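PDB 6RJ1: Mgp-operon protein 3, which probably takes part in adhesion of Mycoplasma pneumoniae to host cells as the membrane-anchored surface protein P40/P90. Local coordinates for residues Leu61-Phe66 / Ala442-Ile447; Lys506-Asn511 / Pro687-Gln692; Val953-Asn958 / Glu971-Arg976. All coordinates share one frame; numbering follows the deposited sequence.

Contact 1 of 3, residues Leu61-Phe66 / Ala442-Ile447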
loop_
_atom_site.group_PDB
_atom_site.type_symbol
_atom_site.label_atom_id
_atom_site.label_comp_id
_atom_site.label_asym_id
_atom_site.label_seq_id
_atom_site.Cartn_x
_atom_site.Cartn_y
_atom_site.Cartn_z
ATOM N N LEU A 61 -7.303 19.605 10.725
ATOM C CA LEU A 61 -6.708 20.922 10.859
ATOM C C LEU A 61 -5.192 20.862 10.939
ATOM O O LEU A 61 -4.558 21.913 11.025
ATOM C CB LEU A 61 -7.294 21.682 12.059
ATOM C CG LEU A 61 -8.717 22.212 11.900
ATOM C CD1 LEU A 61 -9.261 22.658 13.230
ATOM C CD2 LEU A 61 -8.790 23.350 10.897
ATOM N N VAL A 62 -4.602 19.647 10.905
ATOM C CA VAL A 62 -3.150 19.469 10.950
ATOM C C VAL A 62 -2.517 20.065 9.677
ATOM O O VAL A 62 -3.046 19.863 8.586
ATOM C CB VAL A 62 -2.728 17.994 11.228
ATOM C CG1 VAL A 62 -2.957 17.077 10.024
ATOM C CG2 VAL A 62 -1.286 17.913 11.710
ATOM N N ARG A 63 -1.445 20.859 9.830
ATOM C CA ARG A 63 -0.739 21.462 8.702
ATOM C C ARG A 63 0.760 21.219 8.827
ATOM O O ARG A 63 1.334 21.469 9.884
ATOM C CB ARG A 63 -1.083 22.960 8.536
ATOM C CG ARG A 63 -2.511 23.229 8.036
ATOM C CD ARG A 63 -2.822 22.599 6.681
ATOM N NE ARG A 63 -4.176 22.906 6.218
ATOM C CZ ARG A 63 -5.276 22.250 6.590
ATOM N NH1 ARG A 63 -5.198 21.239 7.448
ATOM N NH2 ARG A 63 -6.462 22.604 6.108
ATOM N N VAL A 64 1.377 20.668 7.766
ATOM C CA VAL A 64 2.808 20.355 7.773
ATOM C C VAL A 64 3.553 21.179 6.717
ATOM O O VAL A 64 3.023 21.421 5.632
ATOM C CB VAL A 64 3.089 18.821 7.673
ATOM C CG1 VAL A 64 4.579 18.509 7.753
ATOM C CG2 VAL A 64 2.340 18.045 8.755
ATOM N N LYS A 65 4.768 21.647 7.065
ATOM C CA LYS A 65 5.636 22.377 6.151
ATOM C C LYS A 65 7.014 21.713 6.048
ATOM O O LYS A 65 7.514 21.136 7.019
ATOM C CB LYS A 65 5.724 23.885 6.486
ATOM C CG LYS A 65 6.542 24.266 7.724
ATOM C CD LYS A 65 6.762 25.769 7.850
ATOM C CE LYS A 65 7.504 26.183 9.112
ATOM N NZ LYS A 65 6.727 25.902 10.358
ATOM N N PHE A 66 7.598 21.774 4.857
ATOM C CA PHE A 66 8.939 21.281 4.579
ATOM C C PHE A 66 9.794 22.485 4.173
ATOM O O PHE A 66 9.425 23.229 3.261
ATOM C CB PHE A 66 8.924 20.183 3.495
ATOM C CG PHE A 66 10.280 19.765 2.970
ATOM C CD1 PHE A 66 11.182 19.090 3.782
ATOM C CD2 PHE A 66 10.642 20.020 1.653
ATOM C CE1 PHE A 66 12.429 18.694 3.292
ATOM C CE2 PHE A 66 11.892 19.622 1.164
ATOM C CZ PHE A 66 12.776 18.964 1.987
ATOM N N ALA A 442 -7.569 25.242 -2.751
ATOM C CA ALA A 442 -6.634 24.160 -3.060
ATOM C C ALA A 442 -6.474 23.290 -1.807
ATOM O O ALA A 442 -6.636 23.785 -0.686
ATOM C CB ALA A 442 -5.286 24.732 -3.466
ATOM N N LEU A 443 -6.169 21.996 -1.997
ATOM C CA LEU A 443 -5.969 21.050 -0.893
ATOM C C LEU A 443 -4.674 21.387 -0.155
ATOM O O LEU A 443 -3.773 21.934 -0.783
ATOM C CB LEU A 443 -5.831 19.608 -1.434
ATOM C CG LEU A 443 -6.961 18.982 -2.249
ATOM C CD1 LEU A 443 -6.542 17.629 -2.767
ATOM C CD2 LEU A 443 -8.221 18.823 -1.430
ATOM N N PRO A 444 -4.498 21.008 1.133
ATOM C CA PRO A 444 -3.193 21.226 1.786
ATOM C C PRO A 444 -2.056 20.411 1.132
ATOM O O PRO A 444 -2.323 19.468 0.385
ATOM C CB PRO A 444 -3.442 20.759 3.229
ATOM C CG PRO A 444 -4.923 20.723 3.382
ATOM C CD PRO A 444 -5.442 20.345 2.052
ATOM N N ASN A 445 -0.789 20.786 1.424
ATOM C CA ASN A 445 0.481 20.193 0.945
ATOM C C ASN A 445 0.459 18.655 0.861
ATOM O O ASN A 445 -0.255 18.005 1.627
ATOM C CB ASN A 445 1.650 20.572 1.890
ATOM C CG ASN A 445 1.790 22.024 2.217
ATOM O OD1 ASN A 445 2.621 22.734 1.642
ATOM N ND2 ASN A 445 0.992 22.498 3.167
ATOM N N VAL A 446 1.320 18.085 -0.011
ATOM C CA VAL A 446 1.518 16.642 -0.133
ATOM C C VAL A 446 2.036 16.120 1.227
ATOM O O VAL A 446 1.549 15.097 1.719
ATOM C CB VAL A 446 2.481 16.302 -1.305
ATOM C CG1 VAL A 446 2.941 14.842 -1.266
ATOM C CG2 VAL A 446 1.844 16.631 -2.652
ATOM N N ILE A 447 2.971 16.876 1.853
ATOM C CA ILE A 447 3.577 16.535 3.144
ATOM C C ILE A 447 2.531 16.488 4.281
ATOM O O ILE A 447 2.623 15.613 5.152
ATOM C CB ILE A 447 4.814 17.428 3.468
ATOM C CG1 ILE A 447 5.669 16.823 4.605
ATOM C CG2 ILE A 447 4.458 18.896 3.731
ATOM C CD1 ILE A 447 6.365 15.509 4.280
#
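The flat guanidinium of Arg63 lies on the ring of Pro444: Pro444 CG sits 3.5 Å above the guanidinium plane, over its centre, and is 3.6 Å from Arg63 CZ. A proline suits this face, being an apolar, rigid ring that leaves the N-H groups in the guanidinium plane to other partners. At the edge, Arg63 NH1 donates to Val62 O over 2.8 Å, with the acceptor almost in the guanidinium plane; seen from Val62 the donor stands well above the carbonyl plane. NH1 also bonds to Ala60 O. The arginine chain is bent at chi2 (-59°), with Arg63 CD 4.0 Å from Pro444 CB.

The pair lies just ahead of the short strand 64-66, which pairs antiparallel with strand 82-84, and of helix 446-454, whose first turn meets the strand through Ile447 and Val64. Asn445 occupies the N-cap position ahead of the helix and lies beside the backbone of Val64. Next to it the contact becomes apolar. Val64 and Ile447 meet with their side chains crossing at about a right angle, CG1 of Val64 against CG1 of Ile447 at 3.7 Å. The second branch, Ile447 CG2, rests on Val64 O at 3.5 Å, so the branched residue covers both side chain and backbone of the strand. Leu82 and Phe84 of the partner strand line the same apolar layer, and Val64 N is hydrogen-bonded to Thr448 OG1 of the helix.

Contact 2 of 3, residues Lys506-Asn511 / Pro687-Gln692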
loop_
_atom_site.group_PDB
_atom_site.type_symbol
_atom_site.label_atom_id
_atom_site.label_comp_id
_atom_site.label_asym_id
_atom_site.label_seq_id
_atom_site.Cartn_x
_atom_site.Cartn_y
_atom_site.Cartn_z
ATOM N N LYS A 506 16.054 -7.783 -3.419
ATOM C CA LYS A 506 16.288 -6.447 -2.860
ATOM C C LYS A 506 16.885 -5.571 -3.968
ATOM O O LYS A 506 16.387 -4.467 -4.214
ATOM C CB LYS A 506 17.247 -6.517 -1.658
ATOM C CG LYS A 506 17.377 -5.197 -0.888
ATOM C CD LYS A 506 18.183 -5.333 0.413
ATOM C CE LYS A 506 19.670 -5.169 0.223
ATOM N NZ LYS A 506 20.399 -5.334 1.509
ATOM N N GLN A 507 17.934 -6.106 -4.653
ATOM C CA GLN A 507 18.665 -5.479 -5.759
ATOM C C GLN A 507 17.703 -4.988 -6.837
ATOM O O GLN A 507 17.839 -3.856 -7.283
ATOM C CB GLN A 507 19.686 -6.452 -6.366
ATOM C CG GLN A 507 20.933 -6.675 -5.520
ATOM C CD GLN A 507 21.809 -7.780 -6.076
ATOM O OE1 GLN A 507 22.054 -7.881 -7.281
ATOM N NE2 GLN A 507 22.313 -8.632 -5.207
ATOM N N PHE A 508 16.694 -5.813 -7.199
ATOM C CA PHE A 508 15.675 -5.457 -8.185
ATOM C C PHE A 508 14.931 -4.174 -7.812
ATOM O O PHE A 508 14.807 -3.288 -8.651
ATOM C CB PHE A 508 14.673 -6.608 -8.377
ATOM C CG PHE A 508 15.036 -7.537 -9.507
ATOM C CD1 PHE A 508 14.780 -7.188 -10.827
ATOM C CD2 PHE A 508 15.642 -8.764 -9.253
ATOM C CE1 PHE A 508 15.115 -8.047 -11.869
ATOM C CE2 PHE A 508 16.001 -9.614 -10.304
ATOM C CZ PHE A 508 15.756 -9.239 -11.604
ATOM N N VAL A 509 14.471 -4.071 -6.557
ATOM C CA VAL A 509 13.720 -2.921 -6.048
ATOM C C VAL A 509 14.627 -1.698 -5.977
ATOM O O VAL A 509 14.284 -0.653 -6.537
ATOM C CB VAL A 509 13.024 -3.228 -4.689
ATOM C CG1 VAL A 509 12.293 -2.005 -4.134
ATOM C CG2 VAL A 509 12.070 -4.416 -4.813
ATOM N N GLU A 510 15.797 -1.850 -5.318
ATOM C CA GLU A 510 16.788 -0.797 -5.092
ATOM C C GLU A 510 17.428 -0.252 -6.357
ATOM O O GLU A 510 17.734 0.939 -6.397
ATOM C CB GLU A 510 17.861 -1.254 -4.100
ATOM C CG GLU A 510 17.375 -1.309 -2.656
ATOM C CD GLU A 510 18.416 -1.671 -1.610
ATOM O OE1 GLU A 510 19.494 -2.193 -1.980
ATOM O OE2 GLU A 510 18.148 -1.431 -0.411
ATOM N N ASN A 511 17.643 -1.096 -7.377
ATOM C CA ASN A 511 18.261 -0.643 -8.624
ATOM C C ASN A 511 17.343 0.272 -9.413
ATOM O O ASN A 511 17.814 1.179 -10.094
ATOM C CB ASN A 511 18.768 -1.813 -9.476
ATOM C CG ASN A 511 19.954 -2.520 -8.883
ATOM O OD1 ASN A 511 20.531 -2.095 -7.868
ATOM N ND2 ASN A 511 20.337 -3.636 -9.492
ATOM N N PRO A 687 7.458 -14.347 -12.534
ATOM C CA PRO A 687 7.186 -13.248 -11.605
ATOM C C PRO A 687 7.895 -11.941 -11.915
ATOM O O PRO A 687 9.008 -11.930 -12.452
ATOM C CB PRO A 687 7.637 -13.816 -10.261
ATOM C CG PRO A 687 8.758 -14.767 -10.615
ATOM C CD PRO A 687 8.525 -15.241 -12.026
ATOM N N SER A 688 7.245 -10.835 -11.542
ATOM C CA SER A 688 7.802 -9.501 -11.609
ATOM C C SER A 688 8.524 -9.330 -10.264
ATOM O O SER A 688 8.133 -9.942 -9.259
ATOM C CB SER A 688 6.700 -8.454 -11.756
ATOM O OG SER A 688 7.148 -7.149 -11.425
ATOM N N ARG A 689 9.591 -8.540 -10.251
ATOM C CA ARG A 689 10.327 -8.325 -9.024
ATOM C C ARG A 689 10.197 -6.868 -8.554
ATOM O O ARG A 689 10.871 -6.474 -7.604
ATOM C CB ARG A 689 11.790 -8.751 -9.217
ATOM C CG ARG A 689 12.098 -10.224 -8.923
ATOM C CD ARG A 689 11.557 -11.218 -9.946
ATOM N NE ARG A 689 12.030 -10.940 -11.303
ATOM C CZ ARG A 689 13.129 -11.462 -11.838
ATOM N NH1 ARG A 689 13.486 -11.147 -13.076
ATOM N NH2 ARG A 689 13.881 -12.303 -11.139
ATOM N N THR A 690 9.307 -6.075 -9.208
ATOM C CA THR A 690 9.077 -4.656 -8.890
ATOM C C THR A 690 7.604 -4.240 -8.916
ATOM O O THR A 690 7.249 -3.227 -8.315
ATOM C CB THR A 690 9.907 -3.721 -9.804
ATOM O OG1 THR A 690 9.691 -4.037 -11.185
ATOM C CG2 THR A 690 11.390 -3.699 -9.456
ATOM N N ASP A 691 6.757 -4.989 -9.629
ATOM C CA ASP A 691 5.341 -4.649 -9.756
ATOM C C ASP A 691 4.426 -5.606 -9.010
ATOM O O ASP A 691 4.660 -6.814 -9.030
ATOM C CB ASP A 691 4.945 -4.526 -11.237
ATOM C CG ASP A 691 5.680 -3.398 -11.953
ATOM O OD1 ASP A 691 5.214 -2.241 -11.872
ATOM O OD2 ASP A 691 6.726 -3.671 -12.585
ATOM N N GLN A 692 3.382 -5.052 -8.339
ATOM C CA GLN A 692 2.352 -5.765 -7.563
ATOM C C GLN A 692 3.000 -6.636 -6.478
ATOM O O GLN A 692 2.636 -7.803 -6.293
ATOM C CB GLN A 692 1.408 -6.583 -8.476
ATOM C CG GLN A 692 0.875 -5.845 -9.694
ATOM C CD GLN A 692 -0.422 -5.120 -9.472
ATOM O OE1 GLN A 692 -0.615 -4.399 -8.500
ATOM N NE2 GLN A 692 -1.347 -5.279 -10.400
#
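Phe508 and Arg689 form an off-centre cation-pi pair between helix 503-511 and an ST turn, in a region whose sequence belongs to the MgpC adhesin family of the beta-propeller clan. Ser688 builds the turn. Its OG accepts from Thr690 N and, at 2.8 Å, from Asp691 N, which also makes it an ST motif. The small hydroxyl thus holds the loop folded while Arg689 faces the helix.

The arginine is not extended. Its chain is bent at chi2 (72°) and chi3 (57°), which place CD and NE; CB and CZ both lie over the same face of the phenyl ring. At the inner end CB makes a CH-pi contact, 3.9 Å from the centroid of the Phe508 ring and nearest to Phe508 CG. At the outer end Arg689 CZ stands 4.0 Å from the centroid, and NH1 is 3.3 Å from Phe508 CZ. The ring and guanidinium planes are inclined by 37°, neither stacked flat nor perpendicular, and Phe508 CZ lies toward the rim of the guanidinium.

A phenylalanine serves well here because its pi face can receive both the methylene and the charged group of a buried arginine. The N-H groups have polar partners of their own: NE bonds to Thr581 O and NH2 to Asn597 O. These carbonyls probably help to stabilise the charge and fix the rotation of the group.

Thr690 meets the helix backbone instead. Its OG1, between the backbone N and the carbonyl carbon, is hydrogen-bonded to Thr581 OG1. Val509 adds CG2 against Arg689 O at 3.7 Å. Thr690 CG2, anti to its own carbonyl carbon and beside the backbone N, touches Phe508 O at 3.5 Å.

Contact 3 of 3, residues Val953-Asn958 / Glu971-Arg976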
loop_
_atom_site.group_PDB
_atom_site.type_symbol
_atom_site.label_atom_id
_atom_site.label_comp_id
_atom_site.label_asym_id
_atom_site.label_seq_id
_atom_site.Cartn_x
_atom_site.Cartn_y
_atom_site.Cartn_z
ATOM N N VAL A 953 -32.335 -5.425 15.928
ATOM C CA VAL A 953 -31.447 -6.560 16.195
ATOM C C VAL A 953 -31.898 -7.826 15.465
ATOM O O VAL A 953 -33.030 -8.270 15.632
ATOM C CB VAL A 953 -31.221 -6.806 17.713
ATOM C CG1 VAL A 953 -30.255 -7.960 17.950
ATOM C CG2 VAL A 953 -30.717 -5.547 18.410
ATOM N N ASP A 954 -30.985 -8.410 14.672
ATOM C CA ASP A 954 -31.187 -9.645 13.918
ATOM C C ASP A 954 -30.313 -10.750 14.525
ATOM O O ASP A 954 -29.135 -10.518 14.795
ATOM C CB ASP A 954 -30.809 -9.439 12.432
ATOM C CG ASP A 954 -31.916 -8.993 11.484
ATOM O OD1 ASP A 954 -33.066 -8.792 11.951
ATOM O OD2 ASP A 954 -31.638 -8.858 10.271
ATOM N N ILE A 955 -30.894 -11.940 14.747
ATOM C CA ILE A 955 -30.172 -13.096 15.288
ATOM C C ILE A 955 -29.867 -14.074 14.153
ATOM O O ILE A 955 -30.755 -14.419 13.371
ATOM C CB ILE A 955 -30.934 -13.781 16.468
ATOM C CG1 ILE A 955 -31.394 -12.761 17.563
ATOM C CG2 ILE A 955 -30.133 -14.950 17.072
ATOM C CD1 ILE A 955 -30.276 -11.947 18.364
ATOM N N TYR A 956 -28.611 -14.530 14.089
ATOM C CA TYR A 956 -28.134 -15.485 13.097
ATOM C C TYR A 956 -27.522 -16.717 13.777
ATOM O O TYR A 956 -26.873 -16.587 14.815
ATOM C CB TYR A 956 -27.102 -14.816 12.179
ATOM C CG TYR A 956 -27.683 -13.812 11.202
ATOM C CD1 TYR A 956 -27.993 -12.516 11.604
ATOM C CD2 TYR A 956 -27.854 -14.135 9.858
ATOM C CE1 TYR A 956 -28.495 -11.576 10.702
ATOM C CE2 TYR A 956 -28.359 -13.205 8.947
ATOM C CZ TYR A 956 -28.670 -11.922 9.371
ATOM O OH TYR A 956 -29.149 -10.983 8.482
ATOM N N LYS A 957 -27.740 -17.910 13.196
ATOM C CA LYS A 957 -27.181 -19.154 13.713
ATOM C C LYS A 957 -25.872 -19.463 12.988
ATOM O O LYS A 957 -25.855 -19.588 11.764
ATOM C CB LYS A 957 -28.178 -20.305 13.585
ATOM C CG LYS A 957 -27.940 -21.418 14.597
ATOM C CD LYS A 957 -27.531 -22.722 13.923
ATOM C CE LYS A 957 -27.489 -23.883 14.888
ATOM N NZ LYS A 957 -26.295 -23.839 15.774
ATOM N N ASN A 958 -24.776 -19.542 13.761
ATOM C CA ASN A 958 -23.394 -19.804 13.351
ATOM C C ASN A 958 -23.129 -21.306 13.218
ATOM O O ASN A 958 -23.087 -22.033 14.213
ATOM C CB ASN A 958 -22.413 -19.172 14.361
ATOM C CG ASN A 958 -20.961 -19.091 13.925
ATOM O OD1 ASN A 958 -20.445 -19.910 13.149
ATOM N ND2 ASN A 958 -20.258 -18.095 14.444
ATOM N N GLU A 971 -37.461 -11.778 15.571
ATOM C CA GLU A 971 -38.732 -11.097 15.811
ATOM C C GLU A 971 -38.918 -10.899 17.319
ATOM O O GLU A 971 -39.278 -9.801 17.737
ATOM C CB GLU A 971 -39.917 -11.878 15.209
ATOM C CG GLU A 971 -41.235 -11.118 15.269
ATOM C CD GLU A 971 -42.487 -11.975 15.240
ATOM O OE1 GLU A 971 -43.086 -12.195 16.319
ATOM O OE2 GLU A 971 -42.873 -12.419 14.135
ATOM N N ASN A 972 -38.634 -11.955 18.120
ATOM C CA ASN A 972 -38.734 -11.995 19.585
ATOM C C ASN A 972 -37.936 -10.875 20.264
ATOM O O ASN A 972 -38.457 -10.210 21.162
ATOM C CB ASN A 972 -38.281 -13.364 20.104
ATOM C CG ASN A 972 -38.428 -13.550 21.587
ATOM O OD1 ASN A 972 -39.513 -13.854 22.091
ATOM N ND2 ASN A 972 -37.329 -13.381 22.313
ATOM N N VAL A 973 -36.682 -10.675 19.831
ATOM C CA VAL A 973 -35.785 -9.644 20.358
ATOM C C VAL A 973 -36.213 -8.231 19.866
ATOM O O VAL A 973 -35.938 -7.243 20.549
ATOM C CB VAL A 973 -34.293 -9.993 20.083
ATOM C CG1 VAL A 973 -33.874 -9.677 18.649
ATOM C CG2 VAL A 973 -33.366 -9.329 21.093
ATOM N N LYS A 974 -36.929 -8.159 18.713
ATOM C CA LYS A 974 -37.422 -6.916 18.112
ATOM C C LYS A 974 -38.711 -6.413 18.767
ATOM O O LYS A 974 -38.709 -5.309 19.320
ATOM C CB LYS A 974 -37.616 -7.070 16.592
ATOM C CG LYS A 974 -36.532 -6.393 15.763
ATOM C CD LYS A 974 -36.698 -6.691 14.278
ATOM C CE LYS A 974 -35.677 -7.686 13.783
ATOM N NZ LYS A 974 -35.785 -7.928 12.324
ATOM N N ARG A 975 -39.802 -7.218 18.705
ATOM C CA ARG A 975 -41.126 -6.874 19.230
ATOM C C ARG A 975 -41.075 -6.320 20.673
ATOM O O ARG A 975 -40.966 -7.065 21.652
ATOM C CB ARG A 975 -42.153 -8.024 19.068
ATOM C CG ARG A 975 -41.775 -9.377 19.678
ATOM C CD ARG A 975 -42.892 -10.400 19.560
ATOM N NE ARG A 975 -43.920 -10.225 20.589
ATOM C CZ ARG A 975 -45.113 -9.672 20.381
ATOM N NH1 ARG A 975 -45.982 -9.558 21.377
ATOM N NH2 ARG A 975 -45.447 -9.232 19.173
ATOM N N ARG A 976 -41.088 -4.973 20.748
ATOM C CA ARG A 976 -41.092 -4.084 21.919
ATOM C C ARG A 976 -40.545 -4.707 23.211
ATOM O O ARG A 976 -39.341 -4.929 23.331
ATOM C CB ARG A 976 -42.505 -3.496 22.159
ATOM C CG ARG A 976 -43.337 -3.196 20.890
ATOM C CD ARG A 976 -42.782 -2.078 20.009
ATOM N NE ARG A 976 -42.452 -2.548 18.659
ATOM C CZ ARG A 976 -43.100 -2.188 17.553
ATOM N NH1 ARG A 976 -44.118 -1.339 17.617
ATOM N NH2 ARG A 976 -42.725 -2.666 16.375
#
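Lys974 reaches Asp954 through a chain that runs straight at chi2 (174°) and is bent at chi3 (-105°), which carries CE over the backbone of strand 952-959. Beside it, chi1 of Val973 (79°) puts CG1 between the backbone N and the carbonyl carbon, and this methyl is the one that meets the strand.

From the bend, Lys974 NZ donates to Asp954 OD1 at 2.9 Å, a hydrogen bond that is part of a salt bridge. The oxygen is met nearly along its C-O axis. Although the CB of Asp954 points away from the helix, its carboxylate swings back toward it. The length of lysine is put to use on the way, with CE lying 3.3 Å from Val953 O.

The apolar half is built around Val973 CG1, which packs 4.0 Å from Val953 CB and 4.1 Å from Ile955 CG1, with Val953 O also close. Beta-branched residues suit both sides, since their short, stiff side chains let strand and helix pack with methyl against methyl and methylene. Thr21, from near the N terminus, touches both valines.

Strand 952-959 lies inside a four-stranded antiparallel sheet, and helix 967-974, the last of the chain, follows directly on its edge strand 962-965 and folds back over the sheet. Ser970 OG, hydrogen-bonded to Ile955 N, ties the same helix to the strand.

Asp954 OD1 also forms a salt bridge with Lys965 NZ, so one carboxylate oxygen serves two ammonium groups. Such a pairing would be expected to favour the ionised carboxylate and to offset the repulsion between the two lysines.

The three contacts follow one another along the chain, each closing before the next opens, so none nests in or crosses another. Contact 1 closes the longest loop: 375 residues lie between the segment carrying strand 64-66 and the start of helix 446-454. Contact 2 then brings helix 503-511 to the loop before strand 693-699, spanning 175 residues. Contact 3 is local, with 12 residues between its segments on strand 952-959 and the C-terminal helix. No two touch. The centres of contacts 1 and 2 are 31 Å apart, whereas the centre of contact 3 is 48 Å from that of contact 1 and 52 Å from that of contact 2, on the opposite side of the chain's centre from contact 2.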